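Local structure of RND efflux system, outer membrane lipoprotein, NodT family (Burkholderia mallei, 6U94) at residues 173-181 / 255-266. The protein probably serves as the outer membrane exit channel of an RND-type efflux system. Numbering follows the deposited sequence.
Sequences TYLTLLADR and VSRAAPLGDRAL
Tyr174 reaches from the helix between two parts of segment 255-266. With CG anti to the backbone N (chi1 178°), its ring brings CE2 to 3.9 Å from Leu266 CD2, and its OH ends 3.4 Å from Ala258 CB. That hydroxyl is buried without a hydrogen-bonding partner in the model; the guanidinium of Arg264 is turned 72° from the ring plane, and Arg264 NH2 stays 4.1 Å from Tyr174 OH, too far for a bond. Leu175 slides past Leu266 in the opposite direction, while Leu177 CD2 touches Val255 CG1 at 3.9 Å. Long helix 156-203 is one of the extended helices of the outer membrane factor fold, and the loop after helix 253-256 wraps across its side. Leu178 meets Leu266 tip to tip, CD1 to CD2 at 3.6 Å, and its CB packs on Leu261 CD1. Its CD1 also abuts the guanidinium of Arg264, tied mainly by the salt bridge of NH1 to Asp55, with weak bonds from NE and NH2 to Ala259 O and from NE to Pro260 O. Ala179 adds its CA against Leu261 CD2. Arg181, extended from CG to NE, grips Val255 O end-on: NH2 donates at 2.9 Å and NH1 at 3.2 Å, with the oxygen within 10° of the guanidinium plane.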
ATOM      1  N   THR A 173       6.689  -5.627   0.882  1.00 60.88           N
ATOM      2  CA  THR A 173       7.851  -6.068   0.116  1.00 66.99           C
ATOM      3  C   THR A 173       7.679  -7.494  -0.395  1.00 67.54           C
ATOM      4  O   THR A 173       8.050  -7.794  -1.536  1.00 68.92           O
ATOM      5  CB  THR A 173       9.115  -5.952   0.969  1.00 67.51           C
ATOM      6  OG1 THR A 173       9.268  -4.597   1.399  1.00 69.18           O
ATOM      7  CG2 THR A 173      10.342  -6.351   0.171  1.00 68.67           C
ATOM      8  N   TYR A 174       7.128  -8.385   0.433  1.00 68.15           N
ATOM      9  CA  TYR A 174       6.900  -9.757  -0.011  1.00 70.71           C
ATOM     10  C   TYR A 174       5.772  -9.821  -1.033  1.00 72.82           C
ATOM     11  O   TYR A 174       5.833 -10.608  -1.984  1.00 73.00           O
ATOM     12  CB  TYR A 174       6.595 -10.652   1.189  1.00 71.52           C
ATOM     13  CG  TYR A 174       6.300 -12.094   0.832  1.00 73.30           C
ATOM     14  CD1 TYR A 174       7.299 -12.932   0.356  1.00 73.54           C
ATOM     15  CD2 TYR A 174       5.023 -12.621   0.989  1.00 74.91           C
ATOM     16  CE1 TYR A 174       7.035 -14.252   0.036  1.00 76.16           C
ATOM     17  CE2 TYR A 174       4.749 -13.940   0.670  1.00 73.91           C
ATOM     18  CZ  TYR A 174       5.757 -14.751   0.195  1.00 76.60           C
ATOM     19  OH  TYR A 174       5.485 -16.063  -0.121  1.00 79.17           O
ATOM     20  N   LEU A 175       4.735  -8.998  -0.855  1.00 70.68           N
ATOM     21  CA  LEU A 175       3.681  -8.918  -1.860  1.00 71.21           C
ATOM     22  C   LEU A 175       4.220  -8.355  -3.168  1.00 70.77           C
ATOM     23  O   LEU A 175       3.922  -8.873  -4.250  1.00 75.18           O
ATOM     24  CB  LEU A 175       2.520  -8.072  -1.340  1.00 71.54           C
ATOM     25  CG  LEU A 175       1.682  -8.743  -0.249  1.00 76.08           C
ATOM     26  CD1 LEU A 175       0.587  -7.817   0.254  1.00 73.95           C
ATOM     27  CD2 LEU A 175       1.091 -10.043  -0.767  1.00 79.16           C
ATOM     28  N   THR A 176       5.027  -7.292  -3.086  1.00 67.66           N
ATOM     29  CA  THR A 176       5.671  -6.754  -4.281  1.00 66.75           C
ATOM     30  C   THR A 176       6.557  -7.800  -4.947  1.00 69.91           C
ATOM     31  O   THR A 176       6.640  -7.860  -6.179  1.00 71.53           O
ATOM     32  CB  THR A 176       6.478  -5.503  -3.928  1.00 63.59           C
ATOM     33  OG1 THR A 176       5.591  -4.466  -3.487  1.00 61.66           O
ATOM     34  CG2 THR A 176       7.273  -5.006  -5.126  1.00 63.87           C
ATOM     35  N   LEU A 177       7.217  -8.644  -4.148  1.00 67.13           N
ATOM     36  CA  LEU A 177       8.011  -9.730  -4.713  1.00 70.02           C
ATOM     37  C   LEU A 177       7.144 -10.672  -5.541  1.00 74.02           C
ATOM     38  O   LEU A 177       7.471 -10.989  -6.691  1.00 72.53           O
ATOM     39  CB  LEU A 177       8.717 -10.495  -3.596  1.00 69.94           C
ATOM     40  CG  LEU A 177       9.504 -11.733  -4.025  1.00 75.20           C
ATOM     41  CD1 LEU A 177      10.625 -11.358  -4.983  1.00 75.36           C
ATOM     42  CD2 LEU A 177      10.055 -12.468  -2.811  1.00 72.96           C
ATOM     43  N   LEU A 178       6.030 -11.132  -4.967  1.00 71.99           N
ATOM     44  CA  LEU A 178       5.151 -12.045  -5.684  1.00 73.57           C
ATOM     45  C   LEU A 178       4.553 -11.390  -6.922  1.00 75.25           C
ATOM     46  O   LEU A 178       4.278 -12.074  -7.915  1.00 76.77           O
ATOM     47  CB  LEU A 178       4.048 -12.544  -4.752  1.00 74.11           C
ATOM     48  CG  LEU A 178       4.542 -13.242  -3.485  1.00 76.03           C
ATOM     49  CD1 LEU A 178       3.376 -13.792  -2.687  1.00 74.51           C
ATOM     50  CD2 LEU A 178       5.527 -14.347  -3.830  1.00 78.58           C
ATOM     51  N   ALA A 179       4.350 -10.070  -6.886  1.00 72.52           N
ATOM     52  CA  ALA A 179       3.847  -9.373  -8.065  1.00 68.95           C
ATOM     53  C   ALA A 179       4.905  -9.308  -9.159  1.00 72.52           C
ATOM     54  O   ALA A 179       4.607  -9.549 -10.334  1.00 80.41           O
ATOM     55  CB  ALA A 179       3.374  -7.971  -7.685  1.00 60.46           C
ATOM     56  N   ASP A 180       6.151  -9.002  -8.792  1.00 75.06           N
ATOM     57  CA  ASP A 180       7.224  -8.919  -9.775  1.00 74.87           C
ATOM     58  C   ASP A 180       7.561 -10.276 -10.378  1.00 75.86           C
ATOM     59  O   ASP A 180       8.072 -10.330 -11.504  1.00 78.48           O
ATOM     60  CB  ASP A 180       8.468  -8.294  -9.143  1.00 74.82           C
ATOM     61  CG  ASP A 180       8.413  -6.776  -9.137  1.00 75.94           C
ATOM     62  OD1 ASP A 180       7.901  -6.199 -10.116  1.00 74.84           O
ATOM     63  OD2 ASP A 180       8.879  -6.154  -8.157  1.00 73.50           O
ATOM     64  N   ARG A 181       7.297 -11.370  -9.660  1.00 75.77           N
ATOM     65  CA  ARG A 181       7.455 -12.693 -10.255  1.00 77.51           C
ATOM     66  C   ARG A 181       6.392 -12.937 -11.319  1.00 79.95           C
ATOM     67  O   ARG A 181       6.697 -13.413 -12.419  1.00 83.79           O
ATOM     68  CB  ARG A 181       7.387 -13.773  -9.176  1.00 77.28           C
ATOM     69  CG  ARG A 181       8.587 -13.829  -8.251  1.00 80.80           C
ATOM     70  CD  ARG A 181       8.419 -14.949  -7.240  1.00 85.73           C
ATOM     71  NE  ARG A 181       9.531 -15.020  -6.298  1.00 90.45           N
ATOM     72  CZ  ARG A 181       9.636 -15.937  -5.341  1.00 93.81           C
ATOM     73  NH1 ARG A 181       8.693 -16.860  -5.202  1.00 93.36           N
ATOM     74  NH2 ARG A 181      10.682 -15.934  -4.524  1.00 92.37           N
ATOM     75  N   VAL A 255      10.481 -18.954   0.840  1.00107.02           N
ATOM     76  CA  VAL A 255      10.280 -17.846  -0.092  1.00101.90           C
ATOM     77  C   VAL A 255      10.614 -18.277  -1.515  1.00106.85           C
ATOM     78  O   VAL A 255       9.951 -17.869  -2.477  1.00105.62           O
ATOM     79  CB  VAL A 255      11.117 -16.628   0.344  1.00 95.06           C
ATOM     80  CG1 VAL A 255      11.123 -15.558  -0.740  1.00 90.84           C
ATOM     81  CG2 VAL A 255      10.590 -16.062   1.652  1.00 93.62           C
ATOM     82  N   SER A 256      11.637 -19.121  -1.669  1.00113.29           N
ATOM     83  CA  SER A 256      12.072 -19.524  -3.001  1.00119.51           C
ATOM     84  C   SER A 256      11.000 -20.335  -3.720  1.00120.37           C
ATOM     85  O   SER A 256      10.849 -20.228  -4.943  1.00120.22           O
ATOM     86  CB  SER A 256      13.376 -20.317  -2.904  1.00125.62           C
ATOM     87  OG  SER A 256      13.343 -21.221  -1.812  1.00127.68           O
ATOM     88  N   ARG A 257      10.243 -21.140  -2.984  1.00122.96           N
ATOM     89  CA  ARG A 257       9.228 -22.021  -3.558  1.00125.78           C
ATOM     90  C   ARG A 257       7.860 -21.630  -3.003  1.00126.03           C
ATOM     91  O   ARG A 257       7.235 -22.394  -2.262  1.00131.08           O
ATOM     92  CB  ARG A 257       9.557 -23.491  -3.266  1.00130.04           C
ATOM     93  N   ALA A 258       7.396 -20.439  -3.365  1.00119.94           N
ATOM     94  CA  ALA A 258       6.082 -19.955  -2.974  1.00115.27           C
ATOM     95  C   ALA A 258       5.156 -19.939  -4.182  1.00120.28           C
ATOM     96  O   ALA A 258       5.589 -19.712  -5.315  1.00121.58           O
ATOM     97  CB  ALA A 258       6.167 -18.554  -2.361  1.00107.27           C
ATOM     98  N   ALA A 259       3.872 -20.185  -3.926  1.00129.06           N
ATOM     99  CA  ALA A 259       2.893 -20.233  -4.999  1.00130.98           C
ATOM    100  C   ALA A 259       2.789 -18.870  -5.684  1.00126.15           C
ATOM    101  O   ALA A 259       2.958 -17.829  -5.041  1.00125.71           O
ATOM    102  CB  ALA A 259       1.529 -20.656  -4.458  1.00135.06           C
ATOM    103  N   PRO A 260       2.521 -18.848  -6.991  1.00122.86           N
ATOM    104  CA  PRO A 260       2.406 -17.567  -7.695  1.00117.14           C
ATOM    105  C   PRO A 260       1.271 -16.723  -7.136  1.00109.90           C
ATOM    106  O   PRO A 260       0.336 -17.229  -6.513  1.00110.51           O
ATOM    107  CB  PRO A 260       2.135 -17.982  -9.148  1.00118.30           C
ATOM    108  CG  PRO A 260       1.587 -19.370  -9.051  1.00121.41           C
ATOM    109  CD  PRO A 260       2.288 -19.995  -7.886  1.00122.49           C
ATOM    110  N   LEU A 261       1.381 -15.410  -7.356  1.00104.27           N
ATOM    111  CA  LEU A 261       0.382 -14.469  -6.856  1.00 99.34           C
ATOM    112  C   LEU A 261      -1.023 -14.878  -7.287  1.00103.20           C
ATOM    113  O   LEU A 261      -1.885 -15.166  -6.449  1.00103.78           O
ATOM    114  CB  LEU A 261       0.710 -13.057  -7.344  1.00 94.20           C
ATOM    115  CG  LEU A 261      -0.203 -11.937  -6.840  1.00 88.53           C
ATOM    116  CD1 LEU A 261       0.053 -11.650  -5.360  1.00 82.29           C
ATOM    117  CD2 LEU A 261      -0.038 -10.678  -7.683  1.00 85.49           C
ATOM    118  N   GLY A 262      -1.262 -14.911  -8.600  1.00104.18           N
ATOM    119  CA  GLY A 262      -2.505 -15.397  -9.172  1.00103.97           C
ATOM    120  C   GLY A 262      -3.759 -14.836  -8.537  1.00103.02           C
ATOM    121  O   GLY A 262      -4.048 -13.642  -8.654  1.00 98.65           O
ATOM    122  N   ASP A 263      -4.513 -15.700  -7.852  1.00106.63           N
ATOM    123  CA  ASP A 263      -5.731 -15.294  -7.170  1.00109.26           C
ATOM    124  C   ASP A 263      -5.770 -15.711  -5.705  1.00108.78           C
ATOM    125  O   ASP A 263      -6.763 -15.426  -5.028  1.00109.99           O
ATOM    126  CB  ASP A 263      -6.964 -15.861  -7.892  1.00112.77           C
ATOM    127  N   ARG A 264      -4.727 -16.362  -5.198  1.00109.29           N
ATOM    128  CA  ARG A 264      -4.734 -16.818  -3.816  1.00106.75           C
ATOM    129  C   ARG A 264      -4.708 -15.634  -2.856  1.00 96.84           C
ATOM    130  O   ARG A 264      -4.137 -14.579  -3.146  1.00 93.03           O
ATOM    131  CB  ARG A 264      -3.546 -17.745  -3.552  1.00109.22           C
ATOM    132  CG  ARG A 264      -2.182 -17.105  -3.747  1.00109.69           C
ATOM    133  CD  ARG A 264      -1.094 -18.164  -3.733  1.00112.53           C
ATOM    134  NE  ARG A 264       0.228 -17.609  -3.465  1.00112.56           N
ATOM    135  CZ  ARG A 264       0.732 -17.444  -2.245  1.00112.87           C
ATOM    136  NH1 ARG A 264       0.018 -17.786  -1.181  1.00112.27           N
ATOM    137  NH2 ARG A 264       1.946 -16.935  -2.087  1.00112.36           N
ATOM    138  N   ALA A 265      -5.349 -15.816  -1.704  1.00 94.56           N
ATOM    139  CA  ALA A 265      -5.509 -14.747  -0.727  1.00 90.50           C
ATOM    140  C   ALA A 265      -4.374 -14.802   0.288  1.00 88.03           C
ATOM    141  O   ALA A 265      -4.179 -15.822   0.955  1.00 90.91           O
ATOM    142  CB  ALA A 265      -6.861 -14.856  -0.023  1.00 90.98           C
ATOM    143  N   LEU A 266      -3.628 -13.703   0.399  1.00 81.80           N
ATOM    144  CA  LEU A 266      -2.590 -13.563   1.412  1.00 78.25           C
ATOM    145  C   LEU A 266      -2.970 -12.612   2.534  1.00 70.77           C
ATOM    146  O   LEU A 266      -2.542 -12.820   3.670  1.00 71.34           O
ATOM    147  CB  LEU A 266      -1.279 -13.083   0.776  1.00 79.15           C
ATOM    148  CG  LEU A 266      -0.586 -14.057  -0.182  1.00 82.81           C
ATOM    149  CD1 LEU A 266      -1.028 -13.824  -1.619  1.00 83.67           C
ATOM    150  CD2 LEU A 266       0.922 -13.946  -0.051  1.00 84.95           C
TER